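Local coordinates for lysine/ornithine decarboxylase (Vibrio vulnificus, PDB 2PLJ), which decarboxylates lysine and ornithine as a pyridoxal-phosphate-dependent enzyme of the beta/alpha-barrel class, yielding cadaverine and putrescine, at residues 151-156 with 195-200; 206-211 with 245-250. All blocks are in the same frame, centred on the assembly; numbering follows the deposited sequence.

Contact 1: residues 151-156 with 195-200; sequences DNLNEL and LVIIET
Ile197 reaches from helix 191-203 to the start of helix 153-157 and ends on backbone: its CD1 lies 3.6 Å from Asp151 C and equally close to Asn152 N. The CG1 branch stands anti to the carbonyl carbon (chi1 -70°), and the extended second torsion carries CD1 out to this turn. Farther back on the same side chain, Ile197 CG1 packs against Leu153 CD2 at 4.0 Å. Leu153 divides its two methyls between neighbours it crosses at about a right angle: CD1 faces Val196 CG1, and CD2 comes 3.8 Å from Thr200 OG1. One turn on, Leu156 CD2 rests against both Ile197 O, 3.7 Å away, and Thr200 CG2. No hydrogen bond crosses between the two segments, so apolar packing joins them, open to solvent along the Leu153 and Val196 side and buried at Ile197 and Leu156.

Polar bonds hold Thr200 and the turn before helix 153-157 in place. Thr200 OG1 donates to Val196 O at 2.8 Å, approaching from the opposite face of the carbonyl plane to Thr200 N, so two donors grip one oxygen and the threonine methyl is held toward Leu156. Asn152 is the N-cap of helix 153-157, its OD1 accepting from Glu155 N at 2.9 Å with the donor well above the carbonyl plane. Its amide ND2 in turn donates to Asp151 OD1, met nearly along the C-O axis, while Asp151 OD2 takes the backbone N of Gly188. Ile197 also packs on Val150 and Val170. Asn154 OD1 is hydrogen-bonded to Asn376 ND2 of the second subunit. The two helices pack side by side outside parallel strands 147-150 and 167-171, part of the outer helical layer of a beta/alpha barrel.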
ATOM      1  N   ASP A 151     -27.346  -3.315  -1.278  1.00 13.06           N
ATOM      2  CA  ASP A 151     -27.637  -2.589  -2.522  1.00 13.72           C
ATOM      3  C   ASP A 151     -28.062  -3.509  -3.669  1.00 13.66           C
ATOM      4  O   ASP A 151     -28.130  -3.087  -4.842  1.00 14.53           O
ATOM      5  CB  ASP A 151     -26.450  -1.690  -2.895  1.00 14.40           C
ATOM      6  CG  ASP A 151     -25.254  -2.467  -3.482  1.00 14.37           C
ATOM      7  OD1 ASP A 151     -25.328  -3.715  -3.665  1.00 15.80           O
ATOM      8  OD2 ASP A 151     -24.239  -1.790  -3.767  1.00 18.44           O
ATOM      9  N   ASN A 152     -28.363  -4.761  -3.341  1.00 13.69           N
ATOM     10  CA  ASN A 152     -28.807  -5.696  -4.350  1.00 14.44           C
ATOM     11  C   ASN A 152     -29.531  -6.903  -3.735  1.00 14.36           C
ATOM     12  O   ASN A 152     -29.434  -7.154  -2.521  1.00 14.62           O
ATOM     13  CB  ASN A 152     -27.637  -6.085  -5.285  1.00 13.90           C
ATOM     14  CG  ASN A 152     -26.666  -7.055  -4.636  1.00 16.16           C
ATOM     15  OD1 ASN A 152     -27.004  -8.224  -4.444  1.00 15.42           O
ATOM     16  ND2 ASN A 152     -25.449  -6.590  -4.328  1.00 14.34           N
ATOM     17  N   LEU A 153     -30.263  -7.628  -4.580  1.00 14.37           N
ATOM     18  CA  LEU A 153     -31.094  -8.729  -4.122  1.00 15.01           C
ATOM     19  C   LEU A 153     -30.286  -9.935  -3.637  1.00 15.14           C
ATOM     20  O   LEU A 153     -30.740 -10.665  -2.739  1.00 16.13           O
ATOM     21  CB  LEU A 153     -32.103  -9.127  -5.208  1.00 14.76           C
ATOM     22  CG  LEU A 153     -33.251  -8.116  -5.404  1.00 14.36           C
ATOM     23  CD1 LEU A 153     -34.119  -8.459  -6.646  1.00 16.18           C
ATOM     24  CD2 LEU A 153     -34.149  -8.006  -4.156  1.00 15.77           C
ATOM     25  N   ASN A 154     -29.109 -10.139  -4.227  1.00 14.33           N
ATOM     26  CA  ASN A 154     -28.200 -11.222  -3.833  1.00 14.47           C
ATOM     27  C   ASN A 154     -27.774 -11.003  -2.374  1.00 14.38           C
ATOM     28  O   ASN A 154     -27.786 -11.918  -1.560  1.00 14.69           O
ATOM     29  CB  ASN A 154     -27.004 -11.236  -4.787  1.00 14.29           C
ATOM     30  CG  ASN A 154     -25.939 -12.269  -4.420  1.00 15.41           C
ATOM     31  OD1 ASN A 154     -25.118 -12.056  -3.513  1.00 16.55           O
ATOM     32  ND2 ASN A 154     -25.888 -13.358  -5.193  1.00 17.25           N
ATOM     33  N   GLU A 155     -27.415  -9.769  -2.055  1.00 13.84           N
ATOM     34  CA  GLU A 155     -27.079  -9.400  -0.684  1.00 13.08           C
ATOM     35  C   GLU A 155     -28.294  -9.534   0.257  1.00 13.79           C
ATOM     36  O   GLU A 155     -28.177 -10.068   1.367  1.00 13.96           O
ATOM     37  CB  GLU A 155     -26.513  -7.987  -0.633  1.00 13.58           C
ATOM     38  CG  GLU A 155     -25.752  -7.691   0.665  1.00 12.26           C
ATOM     39  CD  GLU A 155     -24.370  -8.386   0.703  1.00 14.22           C
ATOM     40  OE1 GLU A 155     -23.936  -8.954  -0.349  1.00 13.98           O
ATOM     41  OE2 GLU A 155     -23.741  -8.359   1.788  1.00 15.60           O
ATOM     42  N   LEU A 156     -29.444  -9.035  -0.183  1.00 14.03           N
ATOM     43  CA  LEU A 156     -30.657  -9.124   0.641  1.00 14.17           C
ATOM     44  C   LEU A 156     -30.918 -10.575   1.081  1.00 14.41           C
ATOM     45  O   LEU A 156     -31.271 -10.828   2.245  1.00 15.15           O
ATOM     46  CB  LEU A 156     -31.872  -8.559  -0.127  1.00 13.46           C
ATOM     47  CG  LEU A 156     -33.171  -8.558   0.696  1.00 15.16           C
ATOM     48  CD1 LEU A 156     -33.063  -7.589   1.883  1.00 14.05           C
ATOM     49  CD2 LEU A 156     -34.384  -8.278  -0.212  1.00 14.39           C
ATOM     50  N   LEU A 195     -36.727   0.314  -4.715  1.00 15.83           N
ATOM     51  CA  LEU A 195     -38.129  -0.052  -4.468  1.00 16.91           C
ATOM     52  C   LEU A 195     -38.331  -1.570  -4.562  1.00 16.59           C
ATOM     53  O   LEU A 195     -39.005  -2.155  -3.713  1.00 17.40           O
ATOM     54  CB  LEU A 195     -39.086   0.750  -5.375  1.00 17.61           C
ATOM     55  CG  LEU A 195     -39.090   2.242  -4.995  1.00 19.06           C
ATOM     56  CD1 LEU A 195     -39.660   3.129  -6.099  1.00 21.38           C
ATOM     57  CD2 LEU A 195     -39.827   2.480  -3.679  1.00 21.06           C
ATOM     58  N   VAL A 196     -37.683  -2.205  -5.543  1.00 16.69           N
ATOM     59  CA  VAL A 196     -37.746  -3.671  -5.702  1.00 16.56           C
ATOM     60  C   VAL A 196     -37.136  -4.371  -4.480  1.00 15.84           C
ATOM     61  O   VAL A 196     -37.708  -5.317  -3.939  1.00 15.34           O
ATOM     62  CB  VAL A 196     -37.069  -4.156  -7.017  1.00 17.27           C
ATOM     63  CG1 VAL A 196     -37.088  -5.667  -7.108  1.00 18.34           C
ATOM     64  CG2 VAL A 196     -37.778  -3.567  -8.261  1.00 18.05           C
ATOM     65  N   ILE A 197     -35.991  -3.869  -4.013  1.00 15.03           N
ATOM     66  CA  ILE A 197     -35.376  -4.424  -2.811  1.00 15.16           C
ATOM     67  C   ILE A 197     -36.300  -4.274  -1.589  1.00 15.12           C
ATOM     68  O   ILE A 197     -36.455  -5.207  -0.784  1.00 15.73           O
ATOM     69  CB  ILE A 197     -33.994  -3.770  -2.548  1.00 14.34           C
ATOM     70  CG1 ILE A 197     -32.991  -4.241  -3.611  1.00 15.65           C
ATOM     71  CG2 ILE A 197     -33.483  -4.131  -1.155  1.00 14.54           C
ATOM     72  CD1 ILE A 197     -31.690  -3.413  -3.663  1.00 16.84           C
ATOM     73  N   ILE A 198     -36.942  -3.119  -1.471  1.00 15.13           N
ATOM     74  CA  ILE A 198     -37.770  -2.817  -0.298  1.00 15.12           C
ATOM     75  C   ILE A 198     -39.053  -3.687  -0.321  1.00 15.59           C
ATOM     76  O   ILE A 198     -39.448  -4.275   0.700  1.00 15.42           O
ATOM     77  CB  ILE A 198     -38.053  -1.306  -0.173  1.00 14.73           C
ATOM     78  CG1 ILE A 198     -36.747  -0.549   0.170  1.00 14.47           C
ATOM     79  CG2 ILE A 198     -39.120  -1.019   0.903  1.00 14.25           C
ATOM     80  CD1 ILE A 198     -36.822   0.938  -0.015  1.00 16.59           C
ATOM     81  N   GLU A 199     -39.658  -3.801  -1.500  1.00 15.23           N
ATOM     82  CA  GLU A 199     -40.806  -4.694  -1.667  1.00 16.66           C
ATOM     83  C   GLU A 199     -40.453  -6.170  -1.382  1.00 16.19           C
ATOM     84  O   GLU A 199     -41.262  -6.895  -0.766  1.00 15.26           O
ATOM     85  CB  GLU A 199     -41.446  -4.522  -3.049  1.00 17.08           C
ATOM     86  CG  GLU A 199     -42.910  -4.905  -3.071  1.00 23.30           C
ATOM     87  CD  GLU A 199     -43.634  -4.437  -4.335  1.00 28.78           C
ATOM     88  OE1 GLU A 199     -43.225  -3.398  -4.916  1.00 32.25           O
ATOM     89  OE2 GLU A 199     -44.613  -5.109  -4.738  1.00 32.60           O
ATOM     90  N   THR A 200     -39.263  -6.601  -1.827  1.00 15.91           N
ATOM     91  CA  THR A 200     -38.798  -7.973  -1.592  1.00 16.23           C
ATOM     92  C   THR A 200     -38.515  -8.217  -0.100  1.00 15.99           C
ATOM     93  O   THR A 200     -38.864  -9.288   0.431  1.00 15.73           O
ATOM     94  CB  THR A 200     -37.586  -8.349  -2.484  1.00 16.46           C
ATOM     95  OG1 THR A 200     -37.926  -8.119  -3.854  1.00 17.46           O
ATOM     96  CG2 THR A 200     -37.212  -9.810  -2.331  1.00 16.62           C
TER

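Contact 2: residues 206-211 with 245-250; sequences IRIKGL and PALSTL
Strands 207-212 and 249-251 run parallel, and their backbones meet where Gly210 pairs with Thr249 and Leu211 with Leu250. Leu211 N donates to Thr249 O at 3.0 Å, and Gly210 CA also approaches that oxygen, at 3.2 Å in a CA-H...O contact. Gly210, at phi/psi 164°/-150°, lets the strands come to 4.5 Å between its CA and Thr249 CA. One residue earlier, Lys209 O accepts from Ser248 N at 3.1 Å, with Ser248 OG also near it. The pair closes the beta-alpha-beta unit whose crossover is helix 223-241, part of the pyridoxal-binding barrel.

Leu247, with CG anti to its carbonyl carbon (chi1 -55°), spreads its methyls toward two partners: CD1 meets Leu211 CD2 at 3.6 Å, crossing it at about a right angle, and CD2 meets Ile208 CG2 where the two side chains lie side by side. Leu250 CD1 leans on Leu211 CB. Away from this apolar group, Lys209 CG passes 3.4 Å from Thr249 OG1, which donates to Ser248 OG. A water links Ser248 OG to Lys209 NZ, whose salt bridge is to Glu167; Arg207 NE pairs with the same carboxylate.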
ATOM      1  N   ILE A 206     -38.070  -9.000   6.218  1.00 15.12           N
ATOM      2  CA  ILE A 206     -36.780  -8.388   6.609  1.00 15.03           C
ATOM      3  C   ILE A 206     -37.029  -6.899   6.769  1.00 14.88           C
ATOM      4  O   ILE A 206     -37.552  -6.267   5.857  1.00 14.72           O
ATOM      5  CB  ILE A 206     -35.659  -8.644   5.569  1.00 14.35           C
ATOM      6  CG1 ILE A 206     -35.393 -10.156   5.428  1.00 14.55           C
ATOM      7  CG2 ILE A 206     -34.376  -7.791   5.914  1.00 16.02           C
ATOM      8  CD1 ILE A 206     -34.541 -10.532   4.184  1.00 13.85           C
ATOM      9  N   ARG A 207     -36.680  -6.357   7.939  1.00 15.46           N
ATOM     10  CA  ARG A 207     -36.922  -4.951   8.256  1.00 16.55           C
ATOM     11  C   ARG A 207     -35.979  -4.033   7.481  1.00 16.39           C
ATOM     12  O   ARG A 207     -34.761  -4.257   7.454  1.00 15.40           O
ATOM     13  CB  ARG A 207     -36.747  -4.710   9.758  1.00 16.79           C
ATOM     14  CG  ARG A 207     -36.780  -3.223  10.161  1.00 20.47           C
ATOM     15  CD  ARG A 207     -36.849  -3.003  11.678  1.00 21.08           C
ATOM     16  NE  ARG A 207     -36.507  -1.615  12.013  1.00 26.50           N
ATOM     17  CZ  ARG A 207     -37.352  -0.587  11.909  1.00 29.69           C
ATOM     18  NH1 ARG A 207     -38.604  -0.786  11.498  1.00 30.84           N
ATOM     19  NH2 ARG A 207     -36.945   0.641  12.216  1.00 30.82           N
ATOM     20  N   ILE A 208     -36.558  -2.998   6.880  1.00 16.29           N
ATOM     21  CA  ILE A 208     -35.764  -1.934   6.256  1.00 16.09           C
ATOM     22  C   ILE A 208     -35.774  -0.714   7.188  1.00 16.32           C
ATOM     23  O   ILE A 208     -36.851  -0.140   7.470  1.00 17.08           O
ATOM     24  CB  ILE A 208     -36.300  -1.558   4.843  1.00 16.53           C
ATOM     25  CG1 ILE A 208     -36.295  -2.775   3.881  1.00 16.11           C
ATOM     26  CG2 ILE A 208     -35.505  -0.367   4.271  1.00 15.26           C
ATOM     27  CD1 ILE A 208     -34.945  -3.486   3.724  1.00 14.46           C
ATOM     28  N   LYS A 209     -34.585  -0.336   7.657  1.00 16.11           N
ATOM     29  CA  LYS A 209     -34.372   0.840   8.506  1.00 16.50           C
ATOM     30  C   LYS A 209     -34.517   2.119   7.674  1.00 15.96           C
ATOM     31  O   LYS A 209     -35.099   3.094   8.125  1.00 16.25           O
ATOM     32  CB  LYS A 209     -32.980   0.800   9.136  1.00 17.19           C
ATOM     33  CG  LYS A 209     -32.760   1.897  10.167  1.00 19.33           C
ATOM     34  CD  LYS A 209     -31.385   1.794  10.824  1.00 19.27           C
ATOM     35  CE  LYS A 209     -31.210   2.877  11.899  1.00 22.54           C
ATOM     36  NZ  LYS A 209     -32.023   2.539  13.113  1.00 23.44           N
ATOM     37  N   GLY A 210     -34.019   2.103   6.441  1.00 15.19           N
ATOM     38  CA  GLY A 210     -34.098   3.307   5.624  1.00 14.69           C
ATOM     39  C   GLY A 210     -33.167   3.235   4.428  1.00 14.77           C
ATOM     40  O   GLY A 210     -32.889   2.138   3.922  1.00 14.79           O
ATOM     41  N   LEU A 211     -32.696   4.411   4.001  1.00 14.32           N
ATOM     42  CA  LEU A 211     -31.856   4.559   2.807  1.00 14.32           C
ATOM     43  C   LEU A 211     -30.504   5.168   3.163  1.00 14.88           C
ATOM     44  O   LEU A 211     -30.373   5.884   4.164  1.00 16.22           O
ATOM     45  CB  LEU A 211     -32.532   5.462   1.768  1.00 14.52           C
ATOM     46  CG  LEU A 211     -33.959   5.110   1.334  1.00 14.62           C
ATOM     47  CD1 LEU A 211     -34.465   6.128   0.274  1.00 15.72           C
ATOM     48  CD2 LEU A 211     -34.003   3.715   0.769  1.00 16.10           C
ATOM     49  N   PRO A 245     -44.077  -0.474   4.570  1.00 22.52           N
ATOM     50  CA  PRO A 245     -43.720   0.227   5.815  1.00 22.04           C
ATOM     51  C   PRO A 245     -42.882   1.489   5.551  1.00 21.96           C
ATOM     52  O   PRO A 245     -41.926   1.432   4.783  1.00 21.65           O
ATOM     53  CB  PRO A 245     -42.887  -0.808   6.586  1.00 22.58           C
ATOM     54  CG  PRO A 245     -43.297  -2.130   6.024  1.00 22.45           C
ATOM     55  CD  PRO A 245     -43.693  -1.899   4.598  1.00 22.65           C
ATOM     56  N   ALA A 246     -43.256   2.604   6.183  1.00 21.35           N
ATOM     57  CA  ALA A 246     -42.538   3.880   6.013  1.00 20.38           C
ATOM     58  C   ALA A 246     -41.112   3.787   6.536  1.00 19.59           C
ATOM     59  O   ALA A 246     -40.862   3.141   7.567  1.00 19.81           O
ATOM     60  CB  ALA A 246     -43.289   5.022   6.721  1.00 20.43           C
ATOM     61  N   LEU A 247     -40.182   4.421   5.823  1.00 18.06           N
ATOM     62  CA  LEU A 247     -38.751   4.356   6.200  1.00 18.27           C
ATOM     63  C   LEU A 247     -38.406   5.357   7.288  1.00 18.38           C
ATOM     64  O   LEU A 247     -38.860   6.522   7.247  1.00 19.44           O
ATOM     65  CB  LEU A 247     -37.859   4.567   4.981  1.00 17.81           C
ATOM     66  CG  LEU A 247     -38.128   3.624   3.802  1.00 19.13           C
ATOM     67  CD1 LEU A 247     -37.016   3.775   2.759  1.00 21.02           C
ATOM     68  CD2 LEU A 247     -38.267   2.167   4.256  1.00 19.96           C
ATOM     69  N   SER A 248     -37.615   4.912   8.262  1.00 17.01           N
ATOM     70  CA  SER A 248     -37.338   5.746   9.434  1.00 17.17           C
ATOM     71  C   SER A 248     -36.070   6.593   9.335  1.00 16.94           C
ATOM     72  O   SER A 248     -35.927   7.576  10.068  1.00 17.17           O
ATOM     73  CB  SER A 248     -37.278   4.880  10.707  1.00 17.14           C
ATOM     74  OG  SER A 248     -36.067   4.131  10.759  1.00 17.74           O
ATOM     75  N   THR A 249     -35.169   6.226   8.431  1.00 16.03           N
ATOM     76  CA  THR A 249     -33.776   6.742   8.486  1.00 15.51           C
ATOM     77  C   THR A 249     -33.234   7.102   7.104  1.00 16.36           C
ATOM     78  O   THR A 249     -33.483   6.369   6.143  1.00 15.39           O
ATOM     79  CB  THR A 249     -32.854   5.677   9.124  1.00 16.34           C
ATOM     80  OG1 THR A 249     -33.418   5.232  10.370  1.00 17.36           O
ATOM     81  CG2 THR A 249     -31.419   6.183   9.326  1.00 14.89           C
ATOM     82  N   LEU A 250     -32.519   8.237   7.037  1.00 15.23           N
ATOM     83  CA  LEU A 250     -31.677   8.593   5.892  1.00 15.74           C
ATOM     84  C   LEU A 250     -30.261   8.733   6.387  1.00 15.34           C
ATOM     85  O   LEU A 250     -30.006   9.496   7.328  1.00 15.29           O
ATOM     86  CB  LEU A 250     -32.118   9.922   5.261  1.00 15.25           C
ATOM     87  CG  LEU A 250     -31.282  10.296   4.045  1.00 17.06           C
ATOM     88  CD1 LEU A 250     -31.360   9.154   2.992  1.00 17.96           C
ATOM     89  CD2 LEU A 250     -31.752  11.637   3.454  1.00 17.03           C
TER
HETATM   90  O   HOH W   1     -34.701   3.819  12.940  1.00 37.06           O

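Overall arrangement
Contact 1 joins two helices of the barrel's outer layer, whereas contact 2 joins two strands of its parallel sheet; the chain passes directly from helix 191-203 into strand 207-212. Their centres lie 12 Å apart, and Ile198, on the face of its helix turned from contact 1, packs its CD1 against Leu247 and Leu211 of contact 2. Both contacts are partly buried. Contact 1 relies on methyl packing with no hydrogen bond between its segments and adjoins the second subunit; contact 2 depends on backbone hydrogen bonds, with leucines and isoleucine facing the helices and a polar group of serine, threonine and lysine on the other side.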